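Local coordinates for transcriptional regulator (Bacillus halodurans, PDB 1Z4E), which has the GNAT fold and may be an acyltransferase, one that transfers groups other than amino-acyl groups, at residues A[7-12]-A[54-59]; A[19-24]-A[67-72]; A[71-76]-A[85-90]. All blocks are in the same frame, centred on the assembly; numbering follows the deposited sequence.

Interactions 1 and 3 join strands of one mixed sheet, whose order runs 6-9, 55-62, 65-76, 84-93, 119-127; interaction 2 lays helix 15-24 against the middle one, 65-76. Interaction 2 shares Gln-71 and Val-72 with interaction 3, yet their centres are about 16 Å apart, partly because helix 15-24 lies off the sheet and partly because its contact falls nearer the start of strand 65-76. The centre of interaction 1 lies about 11 Å from that of interaction 2 and 12 Å from that of interaction 3. Along the chain, interactions 1 and 2 alternate their segments, whereas interaction 1 closes before interaction 3 opens. All belong to the N-terminal part of a GNAT fold and touch the second subunit.

Interaction 1 of 3, residues A[7-12]-A[54-59]; sequences IREATE and NNELIV
Two partners grip Arg-8 NH1: the carbonyl O of Glu-9 at 3.0 Å and, through a salt bridge, Asp-14. The Glu-9 oxygen lies close to the guanidinium plane, although NH1 sits above the carbonyl plane. The Arg-8 chain starts from the crowded position between backbone N and carbonyl carbon (chi1 59°), then runs extended as far as NE beside Val-59, whose CG2 lies over one guanidinium face, offset toward its rim and 3.7 Å from NH1. An alanine here removes the guanidinium with its bonds to Glu-9 O and Asp-14 and its contact with Val-59 CG2, which would probably leave this strand end and the chain after it less firmly held. In the backbone pairing Val-59 N donates almost straight to Arg-8 O at 2.9 Å, and Arg-8 N returns a bond to Val-59 O. Ala-10 N then reaches Leu-57 O at 2.8 Å, from above the carbonyl plane.

Glu-9 OE1 and Glu-56 OE2 come within 3.7 Å, their carboxylates turned 32° apart. Arg-113 bridges to both glutamates and Arg-117 also to Glu-56, which would offset the repulsion. A water donates to Glu-9 OE1 and accepts from Leu-57 N. Ile-7 CG2 meets Ile-58 CG2 obliquely at 3.6 Å, and helix 102-116 packs on both isoleucines. This antiparallel pairing of the first two strands, linked through intervening helices, is typical of the GNAT fold.

Interaction 2 of 3, residues A[19-24]-A[67-72]; sequences VHMLAD and VGMLQV
Thioether and methyl contacts carry this junction; no hydrogen bond crosses it. Met-21 and Met-69 reach toward each other tip to tip, and SD of Met-21 rests 3.9 Å from CG of Met-69. Met-21 sends CG anti to its backbone N (chi1 -167°), runs extended through chi2 and bends only at chi3. Met-69 begins in the crowded position between backbone N and carbonyl carbon (chi1 67°) and likewise bends at its last torsion; its SD lies 4.0 Å from CB of Met-21. Leu-22 crosses Met-69 at about a right angle: the Met-69 methyl CE meets CD2 of Leu-22 at 3.8 Å and lies equally close to its CG, so the leucine branches pack against the end of the thioether.

Helix 15-24 thus lies crosswise over strand 65-76, the two short axes 88° apart and 9.5 Å at closest approach. This is the first helix of the GNAT fold packing on a face of the central sheet. Met-69 points to that helix, while its neighbour Leu-70 packs on helix 102-116, so the two helices sit against opposite faces.

The second kind of contact is side chain to backbone. The bend at chi3 lays CE of Met-21 on the Val-67 to Gly-68 peptide, 3.8 Å from Gly-68 N. Val-67 and Gly-68 both face Ala-60 and form a classic beta bulge there, so the methionine methyl rests on the irregular part of the strand.

Arg-92 of strand 84-93 packs against both methionines. Leu-78 of the second subunit touches Met-69, and Thr-79 of the second subunit touches Leu-22.

Interaction 3 of 3, residues A[71-76]-A[85-90]; sequences QVTFTP and RATIEG
Segments 71-76 and 85-90, of strands 65-76 and 84-93, run antiparallel, their short axes 158° apart, with hydrogen-bonded pairs Gln-71 with Glu-89, Thr-73 with Thr-87 and Thr-75 with Arg-85 alternating with the non-hydrogen-bonded pairs Val-72 with Ile-88 and Phe-74 with Ala-86. Each hydrogen-bonded pair makes two bonds; Thr-87 N reaches Thr-73 O at 2.8 Å, and Thr-73 N to Thr-87 O measures 2.9 Å. This is the antiparallel pairing of the third and fourth strands at the centre of the GNAT sheet.

The two threonines lie side by side and point the same way. With Thr-73 OG1 in the crowded position between backbone N and carbonyl carbon (chi1 70°), this oxygen comes 3.5 Å from Thr-87 CB. Thr-87 OG1, anti to its own carbonyl carbon, instead bonds a water at 2.7 Å and Gln-123. That water donates to Arg-85 O and bonds Thr-75 OG1 weakly, so it bridges the strands only weakly. Charged and amide ends on this face reach further: Arg-85 bonds Thr-79 and Gln-123 and makes a cation-pi contact with Tyr-77, Glu-89 forms a salt bridge with Arg-85 of the second subunit, and Gln-71 NE2 bonds Asn-55 OD1 of its own chain and Pro-76 O of the second subunit.

On the other face this pair's side chains are apolar. Phe-74 brings CD1 obliquely to within 3.7 Å of Ala-86 CB, and Val-72 CG2, anti to its backbone N, sits 4.2 Å from both Ala-86 CB and Ile-88 CG1. Helix 102-116 packs here, Ala-114 touching Phe-74 and Ala-86, and Ala-110 touching Ile-88. Strand 55-62 bonds to the other edge of 71-76, and strand 119-127 to that of 85-90, so the pair lies inside the sheet.

Interaction 1 of 3, residues A[7-12]-A[54-59]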
loop_
_atom_site.group_PDB
_atom_site.type_symbol
_atom_site.label_atom_id
_atom_site.label_comp_id
_atom_site.label_asym_id
_atom_site.label_seq_id
_atom_site.Cartn_x
_atom_site.Cartn_y
_atom_site.Cartn_z
ATOM N N ILE A 7 -4.060 15.083 17.991
ATOM C CA ILE A 7 -3.791 14.439 16.708
ATOM C C ILE A 7 -4.624 15.135 15.637
ATOM O O ILE A 7 -5.817 15.371 15.831
ATOM C CB ILE A 7 -4.140 12.936 16.777
ATOM C CG1 ILE A 7 -3.254 12.261 17.831
ATOM C CG2 ILE A 7 -3.965 12.278 15.405
ATOM C CD1 ILE A 7 -3.613 10.814 18.106
ATOM N N ARG A 8 -3.988 15.462 14.514
ATOM C CA ARG A 8 -4.655 16.173 13.418
ATOM C C ARG A 8 -3.877 15.999 12.117
ATOM O O ARG A 8 -2.757 15.486 12.120
ATOM C CB ARG A 8 -4.704 17.668 13.727
ATOM C CG ARG A 8 -3.294 18.264 13.921
ATOM C CD ARG A 8 -3.321 19.780 14.109
ATOM N NE ARG A 8 -1.999 20.309 14.456
ATOM C CZ ARG A 8 -0.974 20.427 13.614
ATOM N NH1 ARG A 8 -1.092 20.058 12.343
ATOM N NH2 ARG A 8 0.179 20.919 14.047
ATOM N N GLU A 9 -4.469 16.437 11.006
ATOM C CA GLU A 9 -3.777 16.360 9.724
ATOM C C GLU A 9 -2.643 17.387 9.782
ATOM O O GLU A 9 -2.775 18.428 10.418
ATOM C CB GLU A 9 -4.719 16.702 8.559
ATOM C CG GLU A 9 -5.852 15.711 8.349
ATOM C CD GLU A 9 -6.574 15.933 7.029
ATOM O OE1 GLU A 9 -5.966 15.692 5.967
ATOM O OE2 GLU A 9 -7.748 16.354 7.053
ATOM N N ALA A 10 -1.528 17.089 9.131
ATOM C CA ALA A 10 -0.391 18.001 9.129
ATOM C C ALA A 10 -0.631 19.180 8.186
ATOM O O ALA A 10 -1.467 19.105 7.287
ATOM C CB ALA A 10 0.876 17.245 8.702
ATOM N N THR A 11 0.086 20.278 8.408
ATOM C CA THR A 11 -0.010 21.438 7.519
ATOM C C THR A 11 1.435 21.792 7.143
ATOM O O THR A 11 2.372 21.154 7.625
ATOM C CB THR A 11 -0.674 22.662 8.204
ATOM O OG1 THR A 11 0.188 23.170 9.225
ATOM C CG2 THR A 11 -2.015 22.268 8.825
ATOM N N GLU A 12 1.615 22.793 6.286
ATOM C CA GLU A 12 2.951 23.194 5.864
ATOM C C GLU A 12 3.840 23.572 7.045
ATOM O O GLU A 12 5.061 23.381 7.008
ATOM C CB GLU A 12 2.865 24.368 4.884
ATOM C CG GLU A 12 2.249 24.007 3.531
ATOM C CD GLU A 12 0.732 23.914 3.567
ATOM O OE1 GLU A 12 0.127 24.186 4.632
ATOM O OE2 GLU A 12 0.144 23.575 2.524
ATOM N N ASN A 54 -7.706 11.411 -0.156
ATOM C CA ASN A 54 -7.571 10.027 0.305
ATOM C C ASN A 54 -6.133 9.651 0.644
ATOM O O ASN A 54 -5.811 8.469 0.814
ATOM C CB ASN A 54 -8.114 9.066 -0.758
ATOM C CG ASN A 54 -9.622 9.134 -0.889
ATOM O OD1 ASN A 54 -10.165 8.976 -1.981
ATOM N ND2 ASN A 54 -10.306 9.357 0.224
ATOM N N ASN A 55 -5.269 10.659 0.728
ATOM C CA ASN A 55 -3.865 10.456 1.073
ATOM C C ASN A 55 -3.592 11.517 2.134
ATOM O O ASN A 55 -3.682 12.708 1.852
ATOM C CB ASN A 55 -2.985 10.676 -0.161
ATOM C CG ASN A 55 -1.624 10.041 -0.025
ATOM O OD1 ASN A 55 -1.387 9.246 0.889
ATOM N ND2 ASN A 55 -0.721 10.371 -0.943
ATOM N N GLU A 56 -3.269 11.097 3.355
ATOM C CA GLU A 56 -3.064 12.065 4.423
ATOM C C GLU A 56 -1.829 11.886 5.287
ATOM O O GLU A 56 -1.351 10.771 5.514
ATOM C CB GLU A 56 -4.279 12.064 5.353
ATOM C CG GLU A 56 -5.620 12.064 4.635
ATOM C CD GLU A 56 -6.787 11.963 5.588
ATOM O OE1 GLU A 56 -6.662 11.250 6.606
ATOM O OE2 GLU A 56 -7.835 12.586 5.312
ATOM N N LEU A 57 -1.325 13.014 5.775
ATOM C CA LEU A 57 -0.192 13.027 6.685
ATOM C C LEU A 57 -0.821 13.422 8.011
ATOM O O LEU A 57 -1.499 14.454 8.112
ATOM C CB LEU A 57 0.854 14.052 6.242
ATOM C CG LEU A 57 1.739 13.563 5.096
ATOM C CD1 LEU A 57 2.502 14.728 4.472
ATOM C CD2 LEU A 57 2.696 12.497 5.636
ATOM N N ILE A 58 -0.613 12.584 9.017
ATOM C CA ILE A 58 -1.176 12.800 10.344
ATOM C C ILE A 58 -0.064 13.004 11.367
ATOM O O ILE A 58 0.921 12.267 11.362
ATOM C CB ILE A 58 -1.992 11.566 10.784
ATOM C CG1 ILE A 58 -2.995 11.183 9.686
ATOM C CG2 ILE A 58 -2.665 11.831 12.113
ATOM C CD1 ILE A 58 -3.980 12.292 9.318
ATOM N N VAL A 59 -0.227 13.998 12.240
ATOM C CA VAL A 59 0.771 14.257 13.274
ATOM C C VAL A 59 0.172 14.254 14.679
ATOM O O VAL A 59 -1.007 14.595 14.872
ATOM C CB VAL A 59 1.495 15.626 13.066
ATOM C CG1 VAL A 59 2.361 15.586 11.804
ATOM C CG2 VAL A 59 0.473 16.766 12.993
HETATM O O HOH W 1 -3.362 15.185 5.177
#

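Interaction 2 of 3, residues A[19-24]-A[67-72]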
loop_
_atom_site.group_PDB
_atom_site.type_symbol
_atom_site.label_atom_id
_atom_site.label_comp_id
_atom_site.label_asym_id
_atom_site.label_seq_id
_atom_site.Cartn_x
_atom_site.Cartn_y
_atom_site.Cartn_z
ATOM N N VAL A 19 10.184 16.294 8.510
ATOM C CA VAL A 19 11.387 15.886 7.780
ATOM C C VAL A 19 12.510 15.572 8.768
ATOM O O VAL A 19 13.236 14.594 8.598
ATOM C CB VAL A 19 11.872 16.988 6.801
ATOM C CG1 VAL A 19 13.174 16.552 6.115
ATOM C CG2 VAL A 19 10.800 17.257 5.758
ATOM N N HIS A 20 12.644 16.393 9.805
ATOM C CA HIS A 20 13.678 16.158 10.808
ATOM C C HIS A 20 13.464 14.785 11.475
ATOM O O HIS A 20 14.420 14.029 11.671
ATOM C CB HIS A 20 13.658 17.265 11.866
ATOM C CG HIS A 20 14.825 17.218 12.805
ATOM N ND1 HIS A 20 16.124 17.413 12.387
ATOM C CD2 HIS A 20 14.890 16.974 14.135
ATOM C CE1 HIS A 20 16.940 17.290 13.420
ATOM N NE2 HIS A 20 16.218 17.023 14.492
ATOM N N MET A 21 12.213 14.463 11.805
ATOM C CA MET A 21 11.885 13.185 12.442
ATOM C C MET A 21 12.244 12.035 11.500
ATOM O O MET A 21 12.815 11.025 11.920
ATOM C CB MET A 21 10.389 13.139 12.811
ATOM C CG MET A 21 9.985 11.990 13.766
ATOM S SD MET A 21 8.282 12.109 14.438
ATOM C CE MET A 21 8.394 13.592 15.399
ATOM N N LEU A 22 11.925 12.188 10.219
ATOM C CA LEU A 22 12.242 11.153 9.237
ATOM C C LEU A 22 13.751 10.914 9.141
ATOM O O LEU A 22 14.210 9.769 9.144
ATOM C CB LEU A 22 11.706 11.537 7.855
ATOM C CG LEU A 22 10.185 11.552 7.671
ATOM C CD1 LEU A 22 9.842 12.045 6.262
ATOM C CD2 LEU A 22 9.628 10.152 7.904
ATOM N N ALA A 23 14.515 12.000 9.071
ATOM C CA ALA A 23 15.968 11.916 8.950
ATOM C C ALA A 23 16.640 11.401 10.216
ATOM O O ALA A 23 17.741 10.854 10.161
ATOM C CB ALA A 23 16.539 13.282 8.587
ATOM N N ASP A 24 15.975 11.580 11.353
ATOM C CA ASP A 24 16.510 11.139 12.636
ATOM C C ASP A 24 16.275 9.651 12.899
ATOM O O ASP A 24 16.873 9.074 13.811
ATOM C CB ASP A 24 15.886 11.950 13.768
ATOM C CG ASP A 24 16.926 12.568 14.679
ATOM O OD1 ASP A 24 17.681 13.450 14.206
ATOM O OD2 ASP A 24 16.991 12.168 15.862
ATOM N N VAL A 67 5.338 15.288 17.991
ATOM C CA VAL A 67 5.947 14.150 18.659
ATOM C C VAL A 67 5.691 12.816 17.975
ATOM O O VAL A 67 6.136 11.773 18.456
ATOM C CB VAL A 67 5.489 14.078 20.130
ATOM C CG1 VAL A 67 5.899 15.354 20.835
ATOM C CG2 VAL A 67 3.979 13.889 20.217
ATOM N N GLY A 68 4.986 12.855 16.848
ATOM C CA GLY A 68 4.699 11.632 16.124
ATOM C C GLY A 68 4.076 11.931 14.777
ATOM O O GLY A 68 3.472 12.983 14.586
ATOM N N MET A 69 4.221 11.005 13.836
ATOM C CA MET A 69 3.667 11.197 12.502
ATOM C C MET A 69 3.450 9.865 11.796
ATOM O O MET A 69 4.015 8.841 12.180
ATOM C CB MET A 69 4.632 12.050 11.649
ATOM C CG MET A 69 5.968 11.349 11.333
ATOM S SD MET A 69 7.248 12.353 10.461
ATOM C CE MET A 69 6.620 12.290 8.801
ATOM N N LEU A 70 2.621 9.894 10.759
ATOM C CA LEU A 70 2.379 8.728 9.924
ATOM C C LEU A 70 1.632 9.209 8.696
ATOM O O LEU A 70 1.078 10.316 8.682
ATOM C CB LEU A 70 1.550 7.656 10.654
ATOM C CG LEU A 70 0.089 7.928 11.047
ATOM C CD1 LEU A 70 -0.799 8.001 9.804
ATOM C CD2 LEU A 70 -0.400 6.814 11.949
ATOM N N GLN A 71 1.641 8.395 7.652
ATOM C CA GLN A 71 0.895 8.724 6.451
ATOM C C GLN A 71 -0.116 7.603 6.315
ATOM O O GLN A 71 0.176 6.455 6.656
ATOM C CB GLN A 71 1.794 8.765 5.213
ATOM C CG GLN A 71 1.066 9.329 3.984
ATOM C CD GLN A 71 1.962 9.471 2.762
ATOM O OE1 GLN A 71 3.172 9.655 2.885
ATOM N NE2 GLN A 71 1.366 9.411 1.577
ATOM N N VAL A 72 -1.314 7.931 5.854
ATOM C CA VAL A 72 -2.335 6.916 5.671
ATOM C C VAL A 72 -3.009 7.172 4.328
ATOM O O VAL A 72 -3.295 8.324 3.970
ATOM C CB VAL A 72 -3.359 6.933 6.832
ATOM C CG1 VAL A 72 -4.102 8.263 6.863
ATOM C CG2 VAL A 72 -4.333 5.761 6.690
#

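Interaction 3 of 3, residues A[71-76]-A[85-90]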
loop_
_atom_site.group_PDB
_atom_site.type_symbol
_atom_site.label_atom_id
_atom_site.label_comp_id
_atom_site.label_asym_id
_atom_site.label_seq_id
_atom_site.Cartn_x
_atom_site.Cartn_y
_atom_site.Cartn_z
ATOM N N GLN A 71 1.641 8.395 7.652
ATOM C CA GLN A 71 0.895 8.724 6.451
ATOM C C GLN A 71 -0.116 7.603 6.315
ATOM O O GLN A 71 0.176 6.455 6.656
ATOM C CB GLN A 71 1.794 8.765 5.213
ATOM C CG GLN A 71 1.066 9.329 3.984
ATOM C CD GLN A 71 1.962 9.471 2.762
ATOM O OE1 GLN A 71 3.172 9.655 2.885
ATOM N NE2 GLN A 71 1.366 9.411 1.577
ATOM N N VAL A 72 -1.314 7.931 5.854
ATOM C CA VAL A 72 -2.335 6.916 5.671
ATOM C C VAL A 72 -3.009 7.172 4.328
ATOM O O VAL A 72 -3.295 8.324 3.970
ATOM C CB VAL A 72 -3.359 6.933 6.832
ATOM C CG1 VAL A 72 -4.102 8.263 6.863
ATOM C CG2 VAL A 72 -4.333 5.761 6.690
ATOM N N THR A 73 -3.219 6.098 3.571
ATOM C CA THR A 73 -3.834 6.177 2.251
ATOM C C THR A 73 -5.044 5.244 2.187
ATOM O O THR A 73 -4.952 4.068 2.555
ATOM C CB THR A 73 -2.833 5.761 1.156
ATOM O OG1 THR A 73 -2.594 4.352 1.243
ATOM C CG2 THR A 73 -1.513 6.474 1.343
ATOM N N PHE A 74 -6.171 5.778 1.722
ATOM C CA PHE A 74 -7.418 5.024 1.609
ATOM C C PHE A 74 -7.596 4.721 0.132
ATOM O O PHE A 74 -7.679 5.637 -0.684
ATOM C CB PHE A 74 -8.576 5.874 2.129
ATOM C CG PHE A 74 -8.329 6.445 3.491
ATOM C CD1 PHE A 74 -8.349 5.632 4.617
ATOM C CD2 PHE A 74 -8.038 7.799 3.646
ATOM C CE1 PHE A 74 -8.078 6.158 5.885
ATOM C CE2 PHE A 74 -7.767 8.335 4.902
ATOM C CZ PHE A 74 -7.786 7.515 6.024
ATOM N N THR A 75 -7.670 3.439 -0.204
ATOM C CA THR A 75 -7.751 3.018 -1.604
ATOM C C THR A 75 -8.775 1.911 -1.879
ATOM O O THR A 75 -8.942 1.002 -1.075
ATOM C CB THR A 75 -6.358 2.489 -2.053
ATOM O OG1 THR A 75 -5.356 3.455 -1.710
ATOM C CG2 THR A 75 -6.316 2.224 -3.563
ATOM N N PRO A 76 -9.480 1.989 -3.024
ATOM C CA PRO A 76 -10.465 0.953 -3.359
ATOM C C PRO A 76 -9.766 -0.199 -4.082
ATOM O O PRO A 76 -8.805 0.018 -4.819
ATOM C CB PRO A 76 -11.440 1.685 -4.276
ATOM C CG PRO A 76 -10.542 2.659 -5.003
ATOM C CD PRO A 76 -9.657 3.181 -3.880
ATOM N N ARG A 85 -9.297 -0.238 1.445
ATOM C CA ARG A 85 -8.326 -0.565 2.483
ATOM C C ARG A 85 -7.583 0.706 2.846
ATOM O O ARG A 85 -7.445 1.610 2.016
ATOM C CB ARG A 85 -7.282 -1.569 1.993
ATOM C CG ARG A 85 -7.827 -2.863 1.430
ATOM C CD ARG A 85 -6.673 -3.810 1.144
ATOM N NE ARG A 85 -7.091 -4.973 0.372
ATOM C CZ ARG A 85 -6.313 -6.025 0.128
ATOM N NH1 ARG A 85 -5.073 -6.056 0.606
ATOM N NH2 ARG A 85 -6.767 -7.035 -0.608
ATOM N N ALA A 86 -7.116 0.776 4.085
ATOM C CA ALA A 86 -6.323 1.907 4.535
ATOM C C ALA A 86 -4.914 1.352 4.740
ATOM O O ALA A 86 -4.741 0.344 5.431
ATOM C CB ALA A 86 -6.859 2.458 5.855
ATOM N N THR A 87 -3.922 1.991 4.124
ATOM C CA THR A 87 -2.534 1.569 4.283
ATOM C C THR A 87 -1.794 2.655 5.057
ATOM O O THR A 87 -1.786 3.830 4.660
ATOM C CB THR A 87 -1.826 1.372 2.919
ATOM O OG1 THR A 87 -2.521 0.383 2.157
ATOM C CG2 THR A 87 -0.385 0.920 3.120
ATOM N N ILE A 88 -1.196 2.257 6.175
ATOM C CA ILE A 88 -0.425 3.162 7.016
ATOM C C ILE A 88 1.034 3.004 6.631
ATOM O O ILE A 88 1.506 1.880 6.435
ATOM C CB ILE A 88 -0.590 2.813 8.502
ATOM C CG1 ILE A 88 -2.027 3.102 8.937
ATOM C CG2 ILE A 88 0.406 3.610 9.340
ATOM C CD1 ILE A 88 -2.311 2.735 10.377
ATOM N N GLU A 89 1.748 4.122 6.538
ATOM C CA GLU A 89 3.154 4.095 6.150
ATOM C C GLU A 89 4.014 5.047 6.974
ATOM O O GLU A 89 3.606 6.169 7.271
ATOM C CB GLU A 89 3.284 4.459 4.666
ATOM C CG GLU A 89 4.712 4.591 4.146
ATOM C CD GLU A 89 5.503 3.294 4.252
ATOM O OE1 GLU A 89 4.945 2.227 3.936
ATOM O OE2 GLU A 89 6.690 3.350 4.638
ATOM N N GLY A 90 5.200 4.575 7.350
ATOM C CA GLY A 90 6.141 5.387 8.101
ATOM C C GLY A 90 5.664 5.996 9.404
ATOM O O GLY A 90 5.661 7.216 9.561
HETATM O O HOH W 2 -4.719 1.222 0.823
#